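Local coordinates for protein acetyltransferase, GNAT family (PDB 3FBU) that binds coenzyme A and probably transfers an acetyl group from acetyl-coenzyme A to an acceptor substrate, as GNAT acetyltransferases do, at residues M31-E36 against P126-S131; H22-D27 against V70-F75; R133-I138 against Y160-L165. All coordinates share one frame; numbering follows the deposited sequence.

Interaction 1 of 3, residues M31-E36 against P126-S131; sequences MKYIPE and PENTPS. With COA (coenzyme A), chain C.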
loop_
_atom_site.group_PDB
_atom_site.type_symbol
_atom_site.label_atom_id
_atom_site.label_comp_id
_atom_site.label_asym_id
_atom_site.label_seq_id
_atom_site.Cartn_x
_atom_site.Cartn_y
_atom_site.Cartn_z
ATOM N N MET A 31 -4.812 0.736 -13.426
ATOM C CA MET A 31 -5.909 0.023 -14.081
ATOM C C MET A 31 -5.828 -1.514 -13.937
ATOM O O MET A 31 -6.597 -2.227 -14.558
ATOM C CB MET A 31 -5.990 0.450 -15.558
ATOM C CG MET A 31 -6.103 1.971 -15.745
ATOM S SD MET A 31 -7.689 2.686 -15.178
ATOM C CE MET A 31 -8.700 2.502 -16.628
ATOM N N LYS A 32 -4.940 -1.989 -13.071
ATOM C CA LYS A 32 -4.779 -3.426 -12.753
ATOM C C LYS A 32 -6.107 -4.144 -12.469
ATOM O O LYS A 32 -6.349 -5.232 -12.999
ATOM C CB LYS A 32 -3.828 -3.554 -11.551
ATOM C CG LYS A 32 -3.905 -4.852 -10.744
ATOM C CD LYS A 32 -2.901 -5.872 -11.195
ATOM C CE LYS A 32 -2.903 -7.096 -10.270
ATOM N NZ LYS A 32 -2.138 -8.206 -10.897
ATOM N N TYR A 33 -6.966 -3.544 -11.650
ATOM C CA TYR A 33 -8.238 -4.172 -11.285
ATOM C C TYR A 33 -9.412 -3.674 -12.056
ATOM O O TYR A 33 -10.513 -4.010 -11.771
ATOM C CB TYR A 33 -8.519 -4.032 -9.801
ATOM C CG TYR A 33 -7.512 -4.667 -8.941
ATOM C CD1 TYR A 33 -7.461 -6.035 -8.804
ATOM C CD2 TYR A 33 -6.591 -3.917 -8.266
ATOM C CE1 TYR A 33 -6.532 -6.618 -8.013
ATOM C CE2 TYR A 33 -5.678 -4.495 -7.481
ATOM C CZ TYR A 33 -5.642 -5.840 -7.372
ATOM O OH TYR A 33 -4.722 -6.399 -6.597
ATOM N N ILE A 34 -9.174 -2.832 -13.026
ATOM C CA ILE A 34 -10.235 -2.299 -13.813
ATOM C C ILE A 34 -10.376 -3.266 -14.982
ATOM O O ILE A 34 -9.409 -3.641 -15.577
ATOM C CB ILE A 34 -9.907 -0.925 -14.380
ATOM C CG1 ILE A 34 -9.570 0.115 -13.314
ATOM C CG2 ILE A 34 -10.990 -0.433 -15.226
ATOM C CD1 ILE A 34 -10.316 0.088 -12.125
ATOM N N PRO A 35 -11.581 -3.720 -15.245
ATOM C CA PRO A 35 -11.769 -4.704 -16.306
ATOM C C PRO A 35 -11.065 -4.322 -17.625
ATOM O O PRO A 35 -10.323 -5.117 -18.118
ATOM C CB PRO A 35 -13.287 -4.771 -16.446
ATOM C CG PRO A 35 -13.809 -4.365 -15.161
ATOM C CD PRO A 35 -12.866 -3.333 -14.645
ATOM N N GLU A 36 -11.251 -3.113 -18.142
ATOM C CA GLU A 36 -10.592 -2.723 -19.415
ATOM C C GLU A 36 -9.048 -2.844 -19.423
ATOM O O GLU A 36 -8.423 -3.103 -20.471
ATOM C CB GLU A 36 -10.996 -1.296 -19.820
ATOM C CG GLU A 36 -11.987 -1.231 -21.007
ATOM C CD GLU A 36 -12.771 0.083 -21.078
ATOM O OE1 GLU A 36 -13.262 0.531 -20.008
ATOM O OE2 GLU A 36 -12.920 0.650 -22.201
ATOM N N PRO A 126 -10.204 -8.779 -3.173
ATOM C CA PRO A 126 -9.616 -8.784 -1.814
ATOM C C PRO A 126 -8.164 -8.324 -1.772
ATOM O O PRO A 126 -7.734 -7.794 -0.763
ATOM C CB PRO A 126 -9.748 -10.250 -1.383
ATOM C CG PRO A 126 -10.950 -10.742 -2.166
ATOM C CD PRO A 126 -10.740 -10.115 -3.522
ATOM N N GLU A 127 -7.469 -8.488 -2.888
ATOM C CA GLU A 127 -6.088 -8.058 -3.042
ATOM C C GLU A 127 -5.973 -6.523 -3.122
ATOM O O GLU A 127 -4.876 -5.972 -2.949
ATOM C CB GLU A 127 -5.500 -8.680 -4.311
ATOM C CG GLU A 127 -5.366 -10.213 -4.303
ATOM C CD GLU A 127 -6.682 -10.974 -4.557
ATOM O OE1 GLU A 127 -7.683 -10.373 -5.042
ATOM O OE2 GLU A 127 -6.699 -12.207 -4.269
ATOM N N ASN A 128 -7.089 -5.840 -3.401
ATOM C CA ASN A 128 -7.080 -4.406 -3.628
ATOM C C ASN A 128 -7.308 -3.648 -2.332
ATOM O O ASN A 128 -8.361 -3.032 -2.117
ATOM C CB ASN A 128 -8.118 -4.018 -4.714
ATOM C CG ASN A 128 -7.896 -2.600 -5.259
ATOM O OD1 ASN A 128 -7.071 -1.851 -4.741
ATOM N ND2 ASN A 128 -8.648 -2.233 -6.288
ATOM N N THR A 129 -6.287 -3.685 -1.475
ATOM C CA THR A 129 -6.412 -3.210 -0.108
ATOM C C THR A 129 -6.869 -1.760 0.005
ATOM O O THR A 129 -7.752 -1.470 0.793
ATOM C CB THR A 129 -5.094 -3.381 0.687
ATOM O OG1 THR A 129 -4.507 -4.638 0.366
ATOM C CG2 THR A 129 -5.394 -3.306 2.160
ATOM N N PRO A 130 -6.281 -0.845 -0.777
ATOM C CA PRO A 130 -6.734 0.533 -0.591
ATOM C C PRO A 130 -8.195 0.752 -0.955
ATOM O O PRO A 130 -8.843 1.613 -0.371
ATOM C CB PRO A 130 -5.848 1.350 -1.531
ATOM C CG PRO A 130 -5.007 0.456 -2.202
ATOM C CD PRO A 130 -5.230 -0.938 -1.803
ATOM N N SER A 131 -8.701 -0.036 -1.909
ATOM C CA SER A 131 -10.097 0.110 -2.327
ATOM C C SER A 131 -11.048 -0.289 -1.206
ATOM O O SER A 131 -11.951 0.478 -0.854
ATOM C CB SER A 131 -10.394 -0.688 -3.594
ATOM O OG SER A 131 -11.637 -0.242 -4.138
HETATM N N1A COA C . -1.959 -1.657 2.167
HETATM C C2A COA C . -2.814 -1.336 3.190
HETATM N N3A COA C . -3.452 -0.124 3.199
HETATM C C4A COA C . -3.232 0.746 2.177
HETATM C C5A COA C . -2.375 0.439 1.133
HETATM C C6A COA C . -1.737 -0.799 1.119
HETATM N N6A COA C . -0.927 -1.148 0.118
HETATM N N7A COA C . -2.363 1.482 0.292
HETATM C C8A COA C . -3.174 2.446 0.772
HETATM N N9A COA C . -3.715 2.000 1.951
HETATM C C1B COA C . -4.762 2.616 2.776
HETATM C C2B COA C . -4.404 4.024 3.256
HETATM O O2B COA C . -3.585 4.003 4.419
HETATM C C3B COA C . -5.795 4.567 3.502
HETATM O O3B COA C . -6.281 4.144 4.766
HETATM P P3B COA C . -6.112 5.006 6.128
HETATM O O7A COA C . -6.999 4.467 7.203
HETATM O O8A COA C . -4.658 4.951 6.515
HETATM O O9A COA C . -6.524 6.421 5.787
HETATM C C4B COA C . -6.637 3.923 2.390
HETATM O O4B COA C . -5.963 2.749 2.027
HETATM C C5B COA C . -6.775 4.807 1.157
HETATM O O5B COA C . -7.601 5.899 1.514
HETATM P P1A COA C . -7.587 7.249 0.656
HETATM O O1A COA C . -6.320 8.025 0.972
HETATM O O2A COA C . -8.827 8.009 0.920
HETATM O O3A COA C . -7.608 6.676 -0.844
HETATM P P2A COA C . -6.780 7.251 -2.104
HETATM O O4A COA C . -7.084 8.721 -2.262
HETATM O O5A COA C . -5.301 6.889 -1.930
HETATM O O6A COA C . -7.431 6.376 -3.298
HETATM C CBP COA C . -7.955 4.403 -4.537
HETATM C CCP COA C . -7.772 5.007 -3.144
HETATM C CDP COA C . -8.977 5.309 -5.248
HETATM C CEP COA C . -8.466 2.986 -4.273
HETATM C CAP COA C . -6.596 4.383 -5.286
HETATM O OAP COA C . -5.678 3.493 -4.671
HETATM C C9P COA C . -6.719 3.935 -6.711
HETATM O O9P COA C . -7.172 4.811 -7.668
HETATM N N8P COA C . -6.478 2.660 -7.035
HETATM C C7P COA C . -6.418 2.229 -8.430
HETATM C C6P COA C . -7.785 2.109 -9.081
HETATM C C5P COA C . -8.658 1.075 -8.371
HETATM O O5P COA C . -8.273 -0.095 -8.147
HETATM N N4P COA C . -9.865 1.494 -8.050
HETATM C C3P COA C . -10.777 0.666 -7.250
HETATM C C2P COA C . -11.527 -0.381 -8.042
HETATM S S1P COA C . -12.767 -1.208 -6.998
#

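Interaction 2 of 3, residues H22-D27 against V70-F75; sequences HEYTSD and VGHIVF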
loop_
_atom_site.group_PDB
_atom_site.type_symbol
_atom_site.label_atom_id
_atom_site.label_comp_id
_atom_site.label_asym_id
_atom_site.label_seq_id
_atom_site.Cartn_x
_atom_site.Cartn_y
_atom_site.Cartn_z
ATOM N N HIS A 22 -6.355 10.891 -18.597
ATOM C CA HIS A 22 -5.442 9.978 -19.269
ATOM C C HIS A 22 -4.143 9.721 -18.479
ATOM O O HIS A 22 -3.540 8.639 -18.542
ATOM C CB HIS A 22 -5.169 10.444 -20.693
ATOM C CG HIS A 22 -4.506 9.403 -21.525
ATOM N ND1 HIS A 22 -5.162 8.262 -21.928
ATOM C CD2 HIS A 22 -3.237 9.302 -21.993
ATOM C CE1 HIS A 22 -4.326 7.508 -22.621
ATOM N NE2 HIS A 22 -3.153 8.116 -22.680
ATOM N N GLU A 23 -3.730 10.692 -17.689
ATOM C CA GLU A 23 -2.529 10.557 -16.882
ATOM C C GLU A 23 -2.584 9.289 -16.006
ATOM O O GLU A 23 -1.561 8.647 -15.752
ATOM C CB GLU A 23 -2.352 11.829 -16.036
ATOM C CG GLU A 23 -1.096 11.862 -15.192
ATOM C CD GLU A 23 -0.963 13.178 -14.418
ATOM O OE1 GLU A 23 -1.884 14.026 -14.530
ATOM O OE2 GLU A 23 0.055 13.357 -13.718
ATOM N N TYR A 24 -3.782 8.922 -15.543
ATOM C CA TYR A 24 -3.943 7.708 -14.728
ATOM C C TYR A 24 -4.621 6.534 -15.447
ATOM O O TYR A 24 -4.322 5.394 -15.144
ATOM C CB TYR A 24 -4.617 8.014 -13.380
ATOM C CG TYR A 24 -6.005 8.627 -13.407
ATOM C CD1 TYR A 24 -7.149 7.823 -13.438
ATOM C CD2 TYR A 24 -6.180 10.016 -13.303
ATOM C CE1 TYR A 24 -8.444 8.391 -13.459
ATOM C CE2 TYR A 24 -7.461 10.591 -13.295
ATOM C CZ TYR A 24 -8.589 9.787 -13.363
ATOM O OH TYR A 24 -9.845 10.377 -13.351
ATOM N N THR A 25 -5.513 6.789 -16.396
ATOM C CA THR A 25 -6.136 5.685 -17.115
ATOM C C THR A 25 -5.171 4.955 -18.075
ATOM O O THR A 25 -5.438 3.827 -18.483
ATOM C CB THR A 25 -7.428 6.088 -17.841
ATOM O OG1 THR A 25 -7.158 7.141 -18.769
ATOM C CG2 THR A 25 -8.516 6.491 -16.838
ATOM N N SER A 26 -4.053 5.600 -18.412
ATOM C CA SER A 26 -2.974 4.965 -19.178
ATOM C C SER A 26 -1.974 4.212 -18.300
ATOM O O SER A 26 -1.013 3.603 -18.808
ATOM C CB SER A 26 -2.247 6.044 -19.994
ATOM O OG SER A 26 -1.613 6.999 -19.163
ATOM N N ASP A 27 -2.148 4.286 -16.987
ATOM C CA ASP A 27 -1.176 3.745 -16.033
ATOM C C ASP A 27 -1.594 2.321 -15.675
ATOM O O ASP A 27 -2.715 2.080 -15.201
ATOM C CB ASP A 27 -1.130 4.654 -14.804
ATOM C CG ASP A 27 -0.067 4.247 -13.777
ATOM O OD1 ASP A 27 0.194 3.031 -13.596
ATOM O OD2 ASP A 27 0.472 5.160 -13.111
ATOM N N VAL A 70 -7.800 15.144 -9.921
ATOM C CA VAL A 70 -7.002 14.138 -9.282
ATOM C C VAL A 70 -7.591 12.735 -9.421
ATOM O O VAL A 70 -6.955 11.756 -9.060
ATOM C CB VAL A 70 -6.790 14.494 -7.789
ATOM C CG1 VAL A 70 -6.016 15.832 -7.700
ATOM C CG2 VAL A 70 -8.118 14.573 -7.009
ATOM N N GLY A 71 -8.806 12.640 -9.939
ATOM C CA GLY A 71 -9.418 11.329 -10.140
ATOM C C GLY A 71 -10.871 11.460 -10.515
ATOM O O GLY A 71 -11.353 12.544 -10.840
ATOM N N HIS A 72 -11.564 10.330 -10.536
ATOM C CA HIS A 72 -12.998 10.354 -10.725
ATOM C C HIS A 72 -13.731 9.347 -9.825
ATOM O O HIS A 72 -13.175 8.330 -9.369
ATOM C CB HIS A 72 -13.374 10.196 -12.217
ATOM C CG HIS A 72 -13.131 8.830 -12.795
ATOM N ND1 HIS A 72 -11.976 8.508 -13.483
ATOM C CD2 HIS A 72 -13.908 7.710 -12.824
ATOM C CE1 HIS A 72 -12.037 7.253 -13.887
ATOM N NE2 HIS A 72 -13.192 6.739 -13.498
ATOM N N ILE A 73 -14.971 9.709 -9.532
ATOM C CA ILE A 73 -15.914 8.856 -8.821
ATOM C C ILE A 73 -16.849 8.195 -9.829
ATOM O O ILE A 73 -17.399 8.858 -10.742
ATOM C CB ILE A 73 -16.742 9.688 -7.794
ATOM C CG1 ILE A 73 -15.876 10.091 -6.580
ATOM C CG2 ILE A 73 -18.014 8.931 -7.378
ATOM C CD1 ILE A 73 -15.470 8.953 -5.630
ATOM N N VAL A 74 -17.019 6.890 -9.644
ATOM C CA VAL A 74 -17.990 6.095 -10.368
ATOM C C VAL A 74 -19.270 6.093 -9.526
ATOM O O VAL A 74 -19.229 5.771 -8.347
ATOM C CB VAL A 74 -17.478 4.665 -10.590
ATOM C CG1 VAL A 74 -18.415 3.884 -11.478
ATOM C CG2 VAL A 74 -16.052 4.661 -11.201
ATOM N N PHE A 75 -20.393 6.487 -10.125
ATOM C CA PHE A 75 -21.678 6.501 -9.387
ATOM C C PHE A 75 -22.860 6.354 -10.354
ATOM O O PHE A 75 -23.116 7.239 -11.149
ATOM C CB PHE A 75 -21.781 7.764 -8.538
ATOM C CG PHE A 75 -22.856 7.717 -7.486
ATOM C CD1 PHE A 75 -22.861 6.735 -6.510
ATOM C CD2 PHE A 75 -23.855 8.665 -7.476
ATOM C CE1 PHE A 75 -23.825 6.713 -5.523
ATOM C CE2 PHE A 75 -24.831 8.641 -6.476
ATOM C CZ PHE A 75 -24.810 7.650 -5.519
#

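Interaction 3 of 3, residues R133-I138 against Y160-L165; sequences RVMEKI and YYYAIL. With COA (coenzyme A), chain C.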
loop_
_atom_site.group_PDB
_atom_site.type_symbol
_atom_site.label_atom_id
_atom_site.label_comp_id
_atom_site.label_asym_id
_atom_site.label_seq_id
_atom_site.Cartn_x
_atom_site.Cartn_y
_atom_site.Cartn_z
ATOM N N ARG A 133 -10.344 -0.424 1.890
ATOM C CA ARG A 133 -10.159 0.517 2.978
ATOM C C ARG A 133 -10.978 1.784 2.798
ATOM O O ARG A 133 -11.547 2.279 3.757
ATOM C CB ARG A 133 -8.681 0.804 3.236
ATOM C CG ARG A 133 -8.009 -0.301 4.048
ATOM C CD ARG A 133 -8.570 -0.364 5.485
ATOM N NE ARG A 133 -8.430 0.908 6.194
ATOM C CZ ARG A 133 -9.284 1.425 7.084
ATOM N NH1 ARG A 133 -10.432 0.840 7.371
ATOM N NH2 ARG A 133 -9.005 2.586 7.664
ATOM N N VAL A 134 -11.089 2.298 1.581
ATOM C CA VAL A 134 -12.002 3.417 1.354
ATOM C C VAL A 134 -13.434 3.020 1.751
ATOM O O VAL A 134 -14.144 3.762 2.437
ATOM C CB VAL A 134 -11.964 3.884 -0.080
ATOM C CG1 VAL A 134 -13.058 4.947 -0.306
ATOM C CG2 VAL A 134 -10.591 4.420 -0.429
ATOM N N MET A 135 -13.852 1.828 1.334
ATOM C CA MET A 135 -15.215 1.370 1.624
ATOM C C MET A 135 -15.482 1.377 3.128
ATOM O O MET A 135 -16.515 1.882 3.588
ATOM C CB MET A 135 -15.459 -0.033 1.040
ATOM C CG MET A 135 -15.388 -0.088 -0.505
ATOM S SD MET A 135 -15.444 -1.770 -1.219
ATOM C CE MET A 135 -14.879 -1.288 -2.829
ATOM N N GLU A 136 -14.530 0.863 3.887
ATOM C CA GLU A 136 -14.676 0.796 5.334
ATOM C C GLU A 136 -14.692 2.192 5.962
ATOM O O GLU A 136 -15.545 2.490 6.796
ATOM C CB GLU A 136 -13.526 -0.029 5.921
ATOM C CG GLU A 136 -13.612 -1.524 5.513
ATOM C CD GLU A 136 -12.497 -2.404 6.046
ATOM O OE1 GLU A 136 -11.415 -1.888 6.446
ATOM O OE2 GLU A 136 -12.698 -3.646 5.969
ATOM N N LYS A 137 -13.775 3.035 5.529
ATOM C CA LYS A 137 -13.626 4.392 6.072
ATOM C C LYS A 137 -14.895 5.217 5.917
ATOM O O LYS A 137 -15.228 6.065 6.778
ATOM C CB LYS A 137 -12.467 5.118 5.371
ATOM C CG LYS A 137 -11.082 4.550 5.688
ATOM C CD LYS A 137 -10.034 4.984 4.670
ATOM C CE LYS A 137 -9.657 6.487 4.763
ATOM N NZ LYS A 137 -9.534 6.979 6.149
ATOM N N ILE A 138 -15.624 5.010 4.820
ATOM C CA ILE A 138 -16.817 5.789 4.571
ATOM C C ILE A 138 -18.089 5.148 5.152
ATOM O O ILE A 138 -19.186 5.675 4.981
ATOM C CB ILE A 138 -16.975 6.123 3.030
ATOM C CG1 ILE A 138 -17.267 4.868 2.202
ATOM C CG2 ILE A 138 -15.752 6.910 2.527
ATOM C CD1 ILE A 138 -17.304 5.113 0.709
ATOM N N TYR A 160 -14.985 -8.919 -3.040
ATOM C CA TYR A 160 -15.698 -8.471 -1.834
ATOM C C TYR A 160 -16.833 -7.571 -2.242
ATOM O O TYR A 160 -16.689 -6.772 -3.163
ATOM C CB TYR A 160 -14.797 -7.635 -0.939
ATOM C CG TYR A 160 -13.749 -8.355 -0.118
ATOM C CD1 TYR A 160 -13.937 -9.636 0.360
ATOM C CD2 TYR A 160 -12.587 -7.684 0.248
ATOM C CE1 TYR A 160 -12.967 -10.261 1.142
ATOM C CE2 TYR A 160 -11.642 -8.278 1.040
ATOM C CZ TYR A 160 -11.823 -9.566 1.474
ATOM O OH TYR A 160 -10.855 -10.142 2.265
ATOM N N TYR A 161 -17.946 -7.668 -1.520
ATOM C CA TYR A 161 -19.105 -6.850 -1.750
ATOM C C TYR A 161 -19.431 -6.080 -0.464
ATOM O O TYR A 161 -19.637 -6.680 0.598
ATOM C CB TYR A 161 -20.244 -7.782 -2.090
ATOM C CG TYR A 161 -21.493 -7.178 -2.601
ATOM C CD1 TYR A 161 -21.866 -7.315 -3.936
ATOM C CD2 TYR A 161 -22.374 -6.503 -1.727
ATOM C CE1 TYR A 161 -23.076 -6.804 -4.376
ATOM C CE2 TYR A 161 -23.555 -5.991 -2.167
ATOM C CZ TYR A 161 -23.904 -6.151 -3.495
ATOM O OH TYR A 161 -25.117 -5.616 -3.888
ATOM N N TYR A 162 -19.448 -4.772 -0.591
ATOM C CA TYR A 162 -19.759 -3.855 0.500
ATOM C C TYR A 162 -21.049 -3.106 0.237
ATOM O O TYR A 162 -21.425 -2.876 -0.923
ATOM C CB TYR A 162 -18.621 -2.837 0.652
ATOM C CG TYR A 162 -17.417 -3.339 1.387
ATOM C CD1 TYR A 162 -16.524 -4.204 0.773
ATOM C CD2 TYR A 162 -17.178 -2.989 2.723
ATOM C CE1 TYR A 162 -15.429 -4.660 1.436
ATOM C CE2 TYR A 162 -16.066 -3.459 3.386
ATOM C CZ TYR A 162 -15.200 -4.301 2.733
ATOM O OH TYR A 162 -14.072 -4.814 3.334
ATOM N N ALA A 163 -21.733 -2.689 1.314
ATOM C CA ALA A 163 -22.970 -1.950 1.178
ATOM C C ALA A 163 -23.163 -0.972 2.336
ATOM O O ALA A 163 -22.665 -1.192 3.455
ATOM C CB ALA A 163 -24.176 -2.895 1.110
ATOM N N ILE A 164 -23.915 0.074 2.041
ATOM C CA ILE A 164 -24.387 1.002 3.076
ATOM C C ILE A 164 -25.826 1.375 2.813
ATOM O O ILE A 164 -26.251 1.551 1.657
ATOM C CB ILE A 164 -23.453 2.213 3.194
ATOM C CG1 ILE A 164 -23.815 3.076 4.412
ATOM C CG2 ILE A 164 -23.451 3.076 1.873
ATOM C CD1 ILE A 164 -22.738 4.189 4.713
ATOM N N LEU A 165 -26.584 1.477 3.904
ATOM C CA LEU A 165 -28.002 1.788 3.862
ATOM C C LEU A 165 -28.295 3.240 4.275
ATOM O O LEU A 165 -27.499 3.852 4.988
ATOM C CB LEU A 165 -28.747 0.841 4.775
ATOM C CG LEU A 165 -28.897 -0.613 4.301
ATOM C CD1 LEU A 165 -29.254 -1.528 5.454
ATOM C CD2 LEU A 165 -29.943 -0.696 3.191
HETATM N N1A COA C . -1.959 -1.657 2.167
HETATM C C2A COA C . -2.814 -1.336 3.190
HETATM N N3A COA C . -3.452 -0.124 3.199
HETATM C C4A COA C . -3.232 0.746 2.177
HETATM C C5A COA C . -2.375 0.439 1.133
HETATM C C6A COA C . -1.737 -0.799 1.119
HETATM N N6A COA C . -0.927 -1.148 0.118
HETATM N N7A COA C . -2.363 1.482 0.292
HETATM C C8A COA C . -3.174 2.446 0.772
HETATM N N9A COA C . -3.715 2.000 1.951
HETATM C C1B COA C . -4.762 2.616 2.776
HETATM C C2B COA C . -4.404 4.024 3.256
HETATM O O2B COA C . -3.585 4.003 4.419
HETATM C C3B COA C . -5.795 4.567 3.502
HETATM O O3B COA C . -6.281 4.144 4.766
HETATM P P3B COA C . -6.112 5.006 6.128
HETATM O O7A COA C . -6.999 4.467 7.203
HETATM O O8A COA C . -4.658 4.951 6.515
HETATM O O9A COA C . -6.524 6.421 5.787
HETATM C C4B COA C . -6.637 3.923 2.390
HETATM O O4B COA C . -5.963 2.749 2.027
HETATM C C5B COA C . -6.775 4.807 1.157
HETATM O O5B COA C . -7.601 5.899 1.514
HETATM P P1A COA C . -7.587 7.249 0.656
HETATM O O1A COA C . -6.320 8.025 0.972
HETATM O O2A COA C . -8.827 8.009 0.920
HETATM O O3A COA C . -7.608 6.676 -0.844
HETATM P P2A COA C . -6.780 7.251 -2.104
HETATM O O4A COA C . -7.084 8.721 -2.262
HETATM O O5A COA C . -5.301 6.889 -1.930
HETATM O O6A COA C . -7.431 6.376 -3.298
HETATM C CBP COA C . -7.955 4.403 -4.537
HETATM C CCP COA C . -7.772 5.007 -3.144
HETATM C CDP COA C . -8.977 5.309 -5.248
HETATM C CEP COA C . -8.466 2.986 -4.273
HETATM C CAP COA C . -6.596 4.383 -5.286
HETATM O OAP COA C . -5.678 3.493 -4.671
HETATM C C9P COA C . -6.719 3.935 -6.711
HETATM O O9P COA C . -7.172 4.811 -7.668
HETATM N N8P COA C . -6.478 2.660 -7.035
HETATM C C7P COA C . -6.418 2.229 -8.430
HETATM C C6P COA C . -7.785 2.109 -9.081
HETATM C C5P COA C . -8.658 1.075 -8.371
HETATM O O5P COA C . -8.273 -0.095 -8.147
HETATM N N4P COA C . -9.865 1.494 -8.050
HETATM C C3P COA C . -10.777 0.666 -7.250
HETATM C C2P COA C . -11.527 -0.381 -8.042
HETATM S S1P COA C . -12.767 -1.208 -6.998
#

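Interaction 1 of 3, residues M31-E36 against P126-S131
At the coenzyme A pocket of this GNAT fold, where helix 129-137 begins, the ring of Tyr-33 lies against Asn-128, the N-cap residue of that helix. Tyr-33 belongs to a type I beta turn, Met-31 to Ile-34, closed by the Ile-34 N to Met-31 O bond. With CG anti to its own carbonyl carbon, the ring reaches across to residues 126-131. CB of Asn-128 sits over one face, 4.0 Å from the centroid of the Tyr-33 ring and 21° off the normal, which meets the geometry of a CH-pi contact. The side chains slide past each other in opposite directions, the amide plane turned only 19° from the ring, and Asn-128 ND2 comes to 3.3 Å from Tyr-33 CD2. CG of Lys-32 covers the opposite face, so the ring is clasped between two side chains. Its hydroxyl end reaches Glu-127, with Tyr-33 OH 3.3 Å from Glu-127 CB.

Asn-128 ND2 also donates to O5P of coenzyme A over 2.9 Å, at an N-H...O angle of 152°. Nearby, Ser-131 OG lies 3.2 Å from S1P of the cofactor and is hydrogen-bonded to Trp-88 NE1. No hydrogen bond joins the two segments themselves. The amide therefore does two jobs: its flat side packs on the tyrosine, while its N-H grips O5P, a carbonyl oxygen of the pantetheine arm, near the thiol end.

Interaction 2 of 3, residues H22-D27 against V70-F75
Tyr-24, in the last turn of helix 18-25, faces strand 68-79 with its CA 8.0 Å from the CA of Gly-71, a separation that leaves the tyrosine side chain to span the gap. The CB of Tyr-24 is directed at the strand, and CG sits between the backbone N and the carbonyl carbon (chi1 60°). Its hydroxyl ends beside His-72, where Tyr-24 OH and His-72 ND1 form a hydrogen bond of 2.8 Å. Either atom could be the donor. Each partner lies at the edge of the other's ring, close to its plane, so the bond joins two rims. The ring centroids are 5.7 Å apart and the planes differ by 30°, with neither ring over the face of the other.

The phenol also comes up against the backbone of Gly-71: Tyr-24 OH is 3.2 Å from Gly-71 C, and Tyr-24 CZ lies 3.7 Å from Gly-71 CA. A second polar approach, from Tyr-24 OH to the backbone N of His-72, has a poor angle and is not a hydrogen bond. The contact thus packs the first helix of the GNAT domain on the central mixed sheet, at a strand flanked by strands 58-63 and 83-90. His-72 also meets the ring of Phe-47 from helix 41-50, and both Tyr-24 and His-72 touch Val-89 of the adjacent strand, so apolar side chains surround part of this buried polar pair; Asn-58 of strand 58-63 also touches His-72.

Within the helix end, His-22 O accepts from two donors, Ser-26 N and Ser-26 OG, the latter at 2.6 Å. The hydroxyl is tilted 21° from the carbonyl plane. Outside the segment, His-22 ND1 and Thr-25 OG1 both hydrogen-bond Thr-44 OG1 of helix 41-50.

Interaction 3 of 3, residues R133-I138 against Y160-L165
Met-135 and Tyr-162 form the tight part of this contact, where helix 129-137 lies on strand 155-165, their CA atoms 7.0 Å apart. CB of Met-135 stands over one face of the phenol ring, 4.0 Å from the Tyr-162 centroid and 21° off the normal, a CH-pi contact. The sulfur approaches the same ring obliquely, 39° off its normal, with Met-135 SD 3.3 Å from Tyr-162 CD1. This is a Met-aromatic contact. The two side chains cross at about a right angle; the extended methionine (chi2 172°) carries SD past CB to the CD1 side of the ring.

Packing is looser toward the C-terminal side of both segments. Ile-164 CD1 meets only a backbone atom across the interface, Ile-138 O, at 3.9 Å. On the more exposed side the contact becomes polar: Tyr-162 OH donates to Glu-136 OE2 over 3.2 Å, reaching that oxygen from above the carboxylate plane. The same hydroxyl is hydrogen-bonded to Arg-142 NE, its stronger polar partner. The other oxygen, Glu-136 OE1, uses its anti lone pair to receive Arg-133 NH1 at 3.0 Å in a salt bridge. Arg-133 NH2 in turn donates to O7A of coenzyme A over 2.8 Å, and Lys-137 NZ binds O9A of that same phosphate. Glu-136 is therefore a second-shell residue that holds the guanidinium in place and would probably temper its charge.

Around the contact, Met-135 also packs on Ala-122 and Cys-124 of strand 119-124, while Ile-138 meets Ala-104 and Leu-108 of helix 99-114. Helix 129-137 thus touches both helix 99-114 and the sheet, with strand 155-165 paired between strands 119-124 and 141-152.

Overall arrangement
Along the chain, interactions 1 and 2 cross, their segments alternating, and interaction 3 follows interaction 1. Helix 129-137 serves both interactions 1 and 3, whose centres lie 15 Å apart; they touch where Pro-126 packs on Tyr-160, and both meet coenzyme A, hydrogen-bonding it at the pantetheine carbonyl and 3'-phosphate respectively. Interactions 1 and 2, centres 13 Å apart, join where Met-31 packs against the end of helix 18-25. Interactions 2 and 3 lie about 20 Å apart (centres), on opposite sides of the chain's centre, yet reach one mixed sheet. Interactions 1 and 3 line the cofactor site; interaction 2 ties helix 18-25 to that sheet, its Tyr-24 side chain about 7 Å from the cofactor.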